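Local coordinates for transglutaminase-like domain-containing protein (Streptococcus suis, PDB 4XZ7) that probably catalyses transglutaminase-type acyl transfer, linking glutamine side chains to amines, and acts as an antiphagocytic virulence factor, at residues B[37-45]-B[149-160]; B[221-232]-B[308-316]. All coordinates share one frame; numbering follows the deposited sequence.

Contact 1. Residues B[37-45]-B[149-160]; sequences HVLKLGFEN and SLKNINGMTIYS
S149 lies against the bend that follows strand 36-40, with its hydroxyl OG 3.3 Å from CA of G42. G42, third in a type II turn from K40 to F43, has a positive phi of 104°, a backbone shape at which glycine, with no CB to press on the preceding carbonyl, sits easily. A water bonded to G42 N and S149 OG, both at 2.9 Å, completes this polar seam, while the aliphatic CB of S149 also approaches the E44 carboxylate.

K151 reaches across to the turn. Its chain bends at chi2 (-85°) and then runs extended, bringing NZ to the carbonyl O of F43 at 2.7 Å, with a C=O...N angle of 150° and the donor slightly tilted from the carbonyl plane. A second water accepts from K151 NZ, donates to the carbonyl of L150, and bonds only weakly to E44 OE1. The E44 carboxylate stays 5.2 Å (OE1 to NZ) from the ammonium group.

Beyond the hairpin loop, I158 turns its CG2 branch onto CD1 of L41 (3.8 Å), the two side chains crossing at about a right angle. Branched aliphatics suit this buried patch, where L41 also meets L66 of strand 63-68. S160, small enough to leave G42 room, packs its CB 4.1 Å from G42 CA, and its OG is hydrogen-bonded to H123 ND1.

The hairpin of one sheet thus docks on the connection between strands 36-40 and 48-51 of another, and the lysine charge is met chiefly by a backbone carbonyl and water, with the nearby glutamate probably adding only a diffuse attraction.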
loop_
_atom_site.group_PDB
_atom_site.type_symbol
_atom_site.label_atom_id
_atom_site.label_comp_id
_atom_site.label_asym_id
_atom_site.label_seq_id
_atom_site.Cartn_x
_atom_site.Cartn_y
_atom_site.Cartn_z
ATOM N N HIS B 37 9.671 22.649 25.242
ATOM C CA HIS B 37 9.714 21.224 24.920
ATOM C C HIS B 37 8.279 20.765 24.795
ATOM O O HIS B 37 7.375 21.401 25.342
ATOM C CB HIS B 37 10.466 20.386 25.967
ATOM C CG HIS B 37 11.923 20.692 26.036
ATOM N ND1 HIS B 37 12.615 21.241 24.973
ATOM C CD2 HIS B 37 12.820 20.570 27.044
ATOM C CE1 HIS B 37 13.873 21.429 25.321
ATOM N NE2 HIS B 37 14.026 21.039 26.577
ATOM N N VAL B 38 8.053 19.675 24.076
ATOM C CA VAL B 38 6.692 19.187 23.908
ATOM C C VAL B 38 6.612 17.688 24.134
ATOM O O VAL B 38 7.322 16.919 23.487
ATOM C CB VAL B 38 6.130 19.502 22.508
ATOM C CG1 VAL B 38 4.696 18.983 22.405
ATOM C CG2 VAL B 38 6.205 21.018 22.233
ATOM N N LEU B 39 5.745 17.294 25.065
ATOM C CA LEU B 39 5.493 15.894 25.375
ATOM C C LEU B 39 4.165 15.489 24.793
ATOM O O LEU B 39 3.192 16.216 24.907
ATOM C CB LEU B 39 5.480 15.649 26.883
ATOM C CG LEU B 39 6.783 15.985 27.611
ATOM C CD1 LEU B 39 6.606 15.876 29.124
ATOM C CD2 LEU B 39 7.901 15.074 27.120
ATOM N N LYS B 40 4.127 14.320 24.171
ATOM C CA LYS B 40 2.877 13.773 23.682
ATOM C C LYS B 40 2.512 12.579 24.543
ATOM O O LYS B 40 3.316 11.659 24.719
ATOM C CB LYS B 40 2.988 13.359 22.213
ATOM C CG LYS B 40 1.698 12.783 21.653
ATOM C CD LYS B 40 1.750 12.602 20.127
ATOM C CE LYS B 40 0.405 12.073 19.601
ATOM N NZ LYS B 40 0.350 11.895 18.120
ATOM N N LEU B 41 1.300 12.584 25.070
ATOM C CA LEU B 41 0.884 11.530 25.985
ATOM C C LEU B 41 0.851 10.202 25.264
ATOM O O LEU B 41 0.202 10.066 24.225
ATOM C CB LEU B 41 -0.478 11.840 26.584
ATOM C CG LEU B 41 -0.574 13.028 27.530
ATOM C CD1 LEU B 41 -1.938 13.030 28.230
ATOM C CD2 LEU B 41 0.576 12.984 28.549
ATOM N N GLY B 42 1.565 9.231 25.817
ATOM C CA GLY B 42 1.590 7.887 25.274
ATOM C C GLY B 42 2.872 7.592 24.528
ATOM O O GLY B 42 3.074 6.468 24.061
ATOM N N PHE B 43 3.752 8.585 24.436
ATOM C CA PHE B 43 4.993 8.445 23.674
ATOM C C PHE B 43 6.224 8.690 24.536
ATOM O O PHE B 43 6.253 9.628 25.322
ATOM C CB PHE B 43 4.981 9.401 22.461
ATOM C CG PHE B 43 3.980 9.001 21.393
ATOM C CD1 PHE B 43 2.627 9.211 21.577
ATOM C CD2 PHE B 43 4.395 8.385 20.223
ATOM C CE1 PHE B 43 1.705 8.820 20.619
ATOM C CE2 PHE B 43 3.475 8.005 19.247
ATOM C CZ PHE B 43 2.130 8.211 19.454
ATOM N N GLU B 44 7.243 7.845 24.371
ATOM C CA GLU B 44 8.455 7.898 25.180
ATOM C C GLU B 44 9.270 9.179 25.018
ATOM O O GLU B 44 9.691 9.777 26.006
ATOM C CB GLU B 44 9.353 6.701 24.855
ATOM C CG GLU B 44 8.794 5.383 25.334
ATOM C CD GLU B 44 8.548 5.401 26.823
ATOM O OE1 GLU B 44 7.357 5.487 27.241
ATOM O OE2 GLU B 44 9.560 5.367 27.562
ATOM N N ASN B 45 9.520 9.566 23.771
ATOM C CA ASN B 45 10.371 10.707 23.455
ATOM C C ASN B 45 9.572 11.994 23.327
ATOM O O ASN B 45 8.386 11.950 23.047
ATOM C CB ASN B 45 11.126 10.437 22.158
ATOM C CG ASN B 45 12.059 9.260 22.280
ATOM O OD1 ASN B 45 12.879 9.205 23.192
ATOM N ND2 ASN B 45 11.907 8.287 21.393
ATOM N N SER B 149 2.104 3.494 29.210
ATOM C CA SER B 149 3.168 4.439 29.546
ATOM C C SER B 149 2.655 5.493 30.484
ATOM O O SER B 149 1.455 5.611 30.690
ATOM C CB SER B 149 3.739 5.110 28.297
ATOM O OG SER B 149 2.747 5.856 27.649
ATOM N N LEU B 150 3.564 6.272 31.052
ATOM C CA LEU B 150 3.162 7.294 31.998
ATOM C C LEU B 150 4.107 8.481 31.868
ATOM O O LEU B 150 5.211 8.353 31.332
ATOM C CB LEU B 150 3.139 6.729 33.438
ATOM C CG LEU B 150 4.408 6.091 34.043
ATOM C CD1 LEU B 150 5.435 7.123 34.521
ATOM C CD2 LEU B 150 4.071 5.183 35.216
ATOM N N LYS B 151 3.661 9.637 32.338
ATOM C CA LYS B 151 4.550 10.770 32.514
ATOM C C LYS B 151 4.338 11.306 33.909
ATOM O O LYS B 151 3.189 11.591 34.299
ATOM C CB LYS B 151 4.277 11.888 31.509
ATOM C CG LYS B 151 4.305 11.479 30.049
ATOM C CD LYS B 151 5.689 11.514 29.527
ATOM C CE LYS B 151 5.701 11.293 28.019
ATOM N NZ LYS B 151 7.017 10.659 27.648
ATOM N N ASN B 152 5.436 11.455 34.648
ATOM C CA ASN B 152 5.426 12.207 35.901
ATOM C C ASN B 152 5.513 13.690 35.592
ATOM O O ASN B 152 6.438 14.117 34.909
ATOM C CB ASN B 152 6.584 11.757 36.809
ATOM C CG ASN B 152 6.383 10.334 37.334
ATOM O OD1 ASN B 152 5.425 10.068 38.068
ATOM N ND2 ASN B 152 7.270 9.419 36.950
ATOM N N ILE B 153 4.543 14.474 36.054
ATOM C CA ILE B 153 4.634 15.913 35.876
ATOM C C ILE B 153 4.631 16.662 37.219
ATOM O O ILE B 153 5.053 16.112 38.238
ATOM C CB ILE B 153 3.532 16.415 34.949
ATOM C CG1 ILE B 153 2.146 16.158 35.533
ATOM C CG2 ILE B 153 3.670 15.738 33.570
ATOM C CD1 ILE B 153 1.015 16.701 34.645
ATOM N N ASN B 154 4.236 17.929 37.224
ATOM C CA ASN B 154 4.304 18.699 38.460
ATOM C C ASN B 154 3.190 18.287 39.417
ATOM O O ASN B 154 2.050 18.722 39.273
ATOM C CB ASN B 154 4.219 20.208 38.199
ATOM C CG ASN B 154 5.386 20.743 37.357
ATOM O OD1 ASN B 154 5.237 21.731 36.640
ATOM N ND2 ASN B 154 6.539 20.106 37.459
ATOM N N GLY B 155 3.521 17.442 40.386
ATOM C CA GLY B 155 2.587 17.085 41.436
ATOM C C GLY B 155 1.588 16.000 41.085
ATOM O O GLY B 155 0.725 15.687 41.897
ATOM N N MET B 156 1.707 15.409 39.899
ATOM C CA MET B 156 0.836 14.304 39.529
ATOM C C MET B 156 1.449 13.432 38.425
ATOM O O MET B 156 2.472 13.779 37.851
ATOM C CB MET B 156 -0.530 14.841 39.088
ATOM C CG MET B 156 -0.517 15.505 37.736
ATOM S SD MET B 156 -1.941 16.600 37.510
ATOM C CE MET B 156 -1.501 17.940 38.600
ATOM N N THR B 157 0.802 12.298 38.151
ATOM C CA THR B 157 1.247 11.337 37.146
ATOM C C THR B 157 0.109 11.035 36.184
ATOM O O THR B 157 -1.019 10.798 36.614
ATOM C CB THR B 157 1.721 10.031 37.802
ATOM O OG1 THR B 157 2.756 10.329 38.749
ATOM C CG2 THR B 157 2.240 9.057 36.771
ATOM N N ILE B 158 0.402 11.060 34.888
ATOM C CA ILE B 158 -0.596 10.762 33.867
ATOM C C ILE B 158 -0.277 9.422 33.243
ATOM O O ILE B 158 0.830 9.224 32.759
ATOM C CB ILE B 158 -0.636 11.839 32.762
ATOM C CG1 ILE B 158 -1.002 13.201 33.355
ATOM C CG2 ILE B 158 -1.655 11.467 31.707
ATOM C CD1 ILE B 158 -0.932 14.351 32.351
ATOM N N TYR B 159 -1.248 8.510 33.268
ATOM C CA TYR B 159 -1.068 7.145 32.772
ATOM C C TYR B 159 -1.821 6.985 31.476
ATOM O O TYR B 159 -2.868 7.592 31.300
ATOM C CB TYR B 159 -1.586 6.108 33.785
ATOM C CG TYR B 159 -0.906 6.173 35.143
ATOM C CD1 TYR B 159 0.152 5.333 35.446
ATOM C CD2 TYR B 159 -1.336 7.081 36.122
ATOM C CE1 TYR B 159 0.763 5.379 36.671
ATOM C CE2 TYR B 159 -0.736 7.132 37.350
ATOM C CZ TYR B 159 0.314 6.288 37.622
ATOM O OH TYR B 159 0.928 6.350 38.851
ATOM N N SER B 160 -1.323 6.122 30.600
ATOM C CA SER B 160 -1.821 6.038 29.222
ATOM C C SER B 160 -1.757 4.616 28.717
ATOM O O SER B 160 -0.817 3.897 29.036
ATOM C CB SER B 160 -0.977 6.920 28.283
ATOM O OG SER B 160 -1.063 8.295 28.612
HETATM O O HOH W 1 2.896 8.658 28.285
HETATM O O HOH W 2 5.999 8.313 28.752
#

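Contact 2. Residues B[221-232]-B[308-316]; sequences VQYVANHTTYDW and TIDGTGFIT
Y230 and F314 meet because their first torsions bring the two rings together: Y230 holds CG opposite its backbone N (chi1 -161°), whereas F314 tucks CG between its own N and carbonyl carbon (chi1 46°). The outcome is an offset edge-to-face pair, the edge of F314 toward the face of Y230, with ring centroids 5.6 Å apart and planes at 79°. F314 CE1 comes closest at Y230 CB, 3.7 Å away. Other groups border the phenylalanine near its plane: A225 CB, and W232 CH2, which lies 3.9 Å from F314 CD1. The small side chain of A225 lets the ring lie close to helix 213-227, and the wide indole spans from F314 to I315.

I315 lays CG1 over one face of Y230 and extends CD1 to within 3.5 Å of the tyrosine OH; T312 contributes its methyl CG2, 3.7 Å from Y230 CE1. The segment 308-316 leaves strand 305-309 of the five-stranded sheet and passes helix 213-227, in a domain of the transglutaminase-like, papain-related fold. At that exit D310 forms an Asx turn, OD2 accepting from T312 N, and the same carboxylate bonds H295 and Y339, a pairing consistent with the His-Asp part of the catalytic triad in this family. T312 also touches F267 of helix 264-277.

Nearer the strand, V221 uses both methyls: CG2 meets I309 CG2 at 3.7 Å, and CG1 packs on the backbone of G311, 4.0 Å from its CA. A water donates 2.8 Å bonds to both V221 O and G311 O, bridging two carbonyls that could not bond each other.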
loop_
_atom_site.group_PDB
_atom_site.type_symbol
_atom_site.label_atom_id
_atom_site.label_comp_id
_atom_site.label_asym_id
_atom_site.label_seq_id
_atom_site.Cartn_x
_atom_site.Cartn_y
_atom_site.Cartn_z
ATOM N N VAL B 221 25.001 9.676 -20.098
ATOM C CA VAL B 221 24.833 8.268 -19.774
ATOM C C VAL B 221 25.874 7.815 -18.754
ATOM O O VAL B 221 25.535 7.199 -17.734
ATOM C CB VAL B 221 24.939 7.405 -21.048
ATOM C CG1 VAL B 221 25.096 5.936 -20.699
ATOM C CG2 VAL B 221 23.729 7.613 -21.914
ATOM N N GLN B 222 27.136 8.153 -19.017
ATOM C CA GLN B 222 28.219 7.743 -18.133
ATOM C C GLN B 222 28.102 8.420 -16.774
ATOM O O GLN B 222 28.308 7.786 -15.729
ATOM C CB GLN B 222 29.584 8.047 -18.758
ATOM C CG GLN B 222 30.722 7.237 -18.139
ATOM C CD GLN B 222 30.597 5.727 -18.393
ATOM O OE1 GLN B 222 30.220 4.961 -17.497
ATOM N NE2 GLN B 222 30.932 5.297 -19.611
ATOM N N TYR B 223 27.758 9.704 -16.773
ATOM C CA TYR B 223 27.588 10.389 -15.490
ATOM C C TYR B 223 26.508 9.757 -14.605
ATOM O O TYR B 223 26.725 9.480 -13.405
ATOM C CB TYR B 223 27.239 11.857 -15.697
ATOM C CG TYR B 223 27.115 12.583 -14.376
ATOM C CD1 TYR B 223 25.887 12.717 -13.738
ATOM C CD2 TYR B 223 28.237 13.110 -13.758
ATOM C CE1 TYR B 223 25.781 13.352 -12.530
ATOM C CE2 TYR B 223 28.141 13.761 -12.561
ATOM C CZ TYR B 223 26.913 13.876 -11.949
ATOM O OH TYR B 223 26.824 14.524 -10.749
ATOM N N VAL B 224 25.331 9.561 -15.187
ATOM C CA VAL B 224 24.232 8.997 -14.415
ATOM C C VAL B 224 24.619 7.613 -13.919
ATOM O O VAL B 224 24.425 7.308 -12.746
ATOM C CB VAL B 224 22.945 8.917 -15.222
ATOM C CG1 VAL B 224 21.905 8.018 -14.507
ATOM C CG2 VAL B 224 22.403 10.307 -15.431
ATOM N N ALA B 225 25.207 6.795 -14.794
ATOM C CA ALA B 225 25.674 5.464 -14.385
ATOM C C ALA B 225 26.681 5.535 -13.239
ATOM O O ALA B 225 26.770 4.608 -12.433
ATOM C CB ALA B 225 26.292 4.727 -15.573
ATOM N N ASN B 226 27.446 6.627 -13.175
ATOM C CA ASN B 226 28.445 6.802 -12.116
ATOM C C ASN B 226 27.937 7.464 -10.839
ATOM O O ASN B 226 28.686 7.573 -9.867
ATOM C CB ASN B 226 29.646 7.604 -12.646
ATOM C CG ASN B 226 30.599 6.742 -13.470
ATOM O OD1 ASN B 226 30.549 5.509 -13.407
ATOM N ND2 ASN B 226 31.457 7.386 -14.263
ATOM N N HIS B 227 26.680 7.908 -10.819
ATOM C CA HIS B 227 26.168 8.532 -9.594
ATOM C C HIS B 227 24.798 8.032 -9.141
ATOM O O HIS B 227 24.161 8.622 -8.261
ATOM C CB HIS B 227 26.136 10.053 -9.771
ATOM C CG HIS B 227 27.500 10.662 -9.800
ATOM N ND1 HIS B 227 28.143 10.991 -10.975
ATOM C CD2 HIS B 227 28.375 10.925 -8.800
ATOM C CE1 HIS B 227 29.343 11.464 -10.694
ATOM N NE2 HIS B 227 29.511 11.428 -9.383
ATOM N N THR B 228 24.363 6.929 -9.732
ATOM C CA THR B 228 23.112 6.300 -9.368
ATOM C C THR B 228 23.349 4.837 -9.036
ATOM O O THR B 228 23.976 4.137 -9.802
ATOM C CB THR B 228 22.117 6.407 -10.498
ATOM O OG1 THR B 228 22.097 7.760 -10.967
ATOM C CG2 THR B 228 20.735 5.977 -10.031
ATOM N N THR B 229 22.846 4.373 -7.899
ATOM C CA THR B 229 22.971 2.960 -7.552
ATOM C C THR B 229 22.020 2.098 -8.393
ATOM O O THR B 229 20.839 2.414 -8.508
ATOM C CB THR B 229 22.680 2.738 -6.053
ATOM O OG1 THR B 229 23.724 3.347 -5.283
ATOM C CG2 THR B 229 22.598 1.270 -5.723
ATOM N N TYR B 230 22.535 1.038 -9.009
ATOM C CA TYR B 230 21.657 0.028 -9.598
ATOM C C TYR B 230 21.071 -0.875 -8.495
ATOM O O TYR B 230 21.801 -1.421 -7.664
ATOM C CB TYR B 230 22.389 -0.837 -10.641
ATOM C CG TYR B 230 21.388 -1.525 -11.554
ATOM C CD1 TYR B 230 20.763 -0.813 -12.567
ATOM C CD2 TYR B 230 21.019 -2.855 -11.359
ATOM C CE1 TYR B 230 19.819 -1.394 -13.383
ATOM C CE2 TYR B 230 20.056 -3.460 -12.180
ATOM C CZ TYR B 230 19.465 -2.711 -13.194
ATOM O OH TYR B 230 18.518 -3.252 -14.037
ATOM N N ASP B 231 19.762 -1.055 -8.499
ATOM C CA ASP B 231 19.127 -1.783 -7.409
ATOM C C ASP B 231 19.202 -3.278 -7.654
ATOM O O ASP B 231 18.236 -3.883 -8.122
ATOM C CB ASP B 231 17.669 -1.351 -7.230
ATOM C CG ASP B 231 17.070 -1.860 -5.919
ATOM O OD1 ASP B 231 17.655 -2.773 -5.311
ATOM O OD2 ASP B 231 16.013 -1.354 -5.496
ATOM N N TRP B 232 20.352 -3.871 -7.328
ATOM C CA TRP B 232 20.570 -5.293 -7.537
ATOM C C TRP B 232 19.470 -6.195 -6.919
ATOM O O TRP B 232 18.995 -7.134 -7.571
ATOM C CB TRP B 232 21.968 -5.675 -7.001
ATOM C CG TRP B 232 23.031 -4.885 -7.695
ATOM C CD1 TRP B 232 23.811 -3.893 -7.160
ATOM C CD2 TRP B 232 23.386 -4.971 -9.073
ATOM N NE1 TRP B 232 24.658 -3.381 -8.117
ATOM C CE2 TRP B 232 24.414 -4.028 -9.303
ATOM C CE3 TRP B 232 22.956 -5.776 -10.139
ATOM C CZ2 TRP B 232 24.997 -3.856 -10.549
ATOM C CZ3 TRP B 232 23.546 -5.610 -11.380
ATOM C CH2 TRP B 232 24.551 -4.660 -11.576
ATOM N N THR B 308 19.990 2.723 -30.296
ATOM C CA THR B 308 19.684 2.149 -28.990
ATOM C C THR B 308 20.817 2.457 -28.011
ATOM O O THR B 308 21.987 2.137 -28.263
ATOM C CB THR B 308 19.461 0.634 -29.061
ATOM O OG1 THR B 308 18.637 0.335 -30.192
ATOM C CG2 THR B 308 18.778 0.139 -27.794
ATOM N N ILE B 309 20.455 3.118 -26.920
ATOM C CA ILE B 309 21.362 3.453 -25.838
ATOM C C ILE B 309 20.947 2.750 -24.544
ATOM O O ILE B 309 19.868 3.028 -23.994
ATOM C CB ILE B 309 21.405 4.967 -25.591
ATOM C CG1 ILE B 309 21.742 5.697 -26.887
ATOM C CG2 ILE B 309 22.404 5.292 -24.482
ATOM C CD1 ILE B 309 23.160 5.411 -27.392
ATOM N N ASP B 310 21.789 1.806 -24.109
ATOM C CA ASP B 310 21.626 1.069 -22.850
ATOM C C ASP B 310 22.407 1.770 -21.740
ATOM O O ASP B 310 23.641 1.718 -21.723
ATOM C CB ASP B 310 22.126 -0.371 -22.993
ATOM C CG ASP B 310 21.639 -1.284 -21.873
ATOM O OD1 ASP B 310 21.649 -2.509 -22.093
ATOM O OD2 ASP B 310 21.236 -0.798 -20.785
ATOM N N GLY B 311 21.702 2.428 -20.829
ATOM C CA GLY B 311 22.343 3.208 -19.789
ATOM C C GLY B 311 22.769 2.351 -18.614
ATOM O O GLY B 311 23.333 2.848 -17.635
ATOM N N THR B 312 22.487 1.056 -18.703
ATOM C CA THR B 312 22.866 0.135 -17.644
ATOM C C THR B 312 23.640 -1.055 -18.228
ATOM O O THR B 312 23.270 -2.217 -18.033
ATOM C CB THR B 312 21.621 -0.347 -16.859
ATOM O OG1 THR B 312 20.662 -0.890 -17.771
ATOM C CG2 THR B 312 20.958 0.823 -16.128
ATOM N N GLY B 313 24.732 -0.756 -18.922
ATOM C CA GLY B 313 25.485 -1.764 -19.636
ATOM C C GLY B 313 26.473 -2.564 -18.801
ATOM O O GLY B 313 27.362 -3.203 -19.359
ATOM N N PHE B 314 26.288 -2.559 -17.483
ATOM C CA PHE B 314 27.212 -3.185 -16.526
ATOM C C PHE B 314 26.613 -4.393 -15.808
ATOM O O PHE B 314 27.254 -4.999 -14.949
ATOM C CB PHE B 314 27.640 -2.151 -15.479
ATOM C CG PHE B 314 26.493 -1.348 -14.939
ATOM C CD1 PHE B 314 25.554 -1.928 -14.109
ATOM C CD2 PHE B 314 26.338 -0.019 -15.289
ATOM C CE1 PHE B 314 24.488 -1.206 -13.645
ATOM C CE2 PHE B 314 25.274 0.722 -14.808
ATOM C CZ PHE B 314 24.350 0.133 -13.998
ATOM N N ILE B 315 25.376 -4.728 -16.137
ATOM C CA ILE B 315 24.662 -5.795 -15.438
ATOM C C ILE B 315 25.195 -7.200 -15.724
ATOM O O ILE B 315 25.367 -8.008 -14.815
ATOM C CB ILE B 315 23.181 -5.769 -15.805
ATOM C CG1 ILE B 315 22.578 -4.447 -15.355
ATOM C CG2 ILE B 315 22.447 -6.963 -15.191
ATOM C CD1 ILE B 315 21.247 -4.152 -15.965
ATOM N N THR B 316 25.467 -7.479 -16.989
ATOM C CA THR B 316 25.728 -8.848 -17.407
ATOM C C THR B 316 27.209 -9.220 -17.398
ATOM O O THR B 316 27.990 -8.671 -18.159
ATOM C CB THR B 316 25.168 -9.096 -18.817
ATOM O OG1 THR B 316 23.758 -8.816 -18.833
ATOM C CG2 THR B 316 25.403 -10.533 -19.208
HETATM O O HOH W 3 23.232 5.600 -17.332
#

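The two contacts follow in series along the chain, contact 1 closing before contact 2 opens, and lie on opposite sides of the chain's centre. Their centres are 51 Å apart, their nearest atoms about 29 Å, and they share no sheet or helix. Contact 1 joins two mixed sheets of the N-terminal part; contact 2 joins helix 213-227 and strand 229-230 to the exit of strand 305-309. Helices 170-181 and 188-205 fall between them in sequence. Each contact lies within its own lobe; neither bridges the two. The chain is one piece of a longer protein, the piece holding the transglutaminase-like domain, and only contact 2 adjoins the presumed catalytic region.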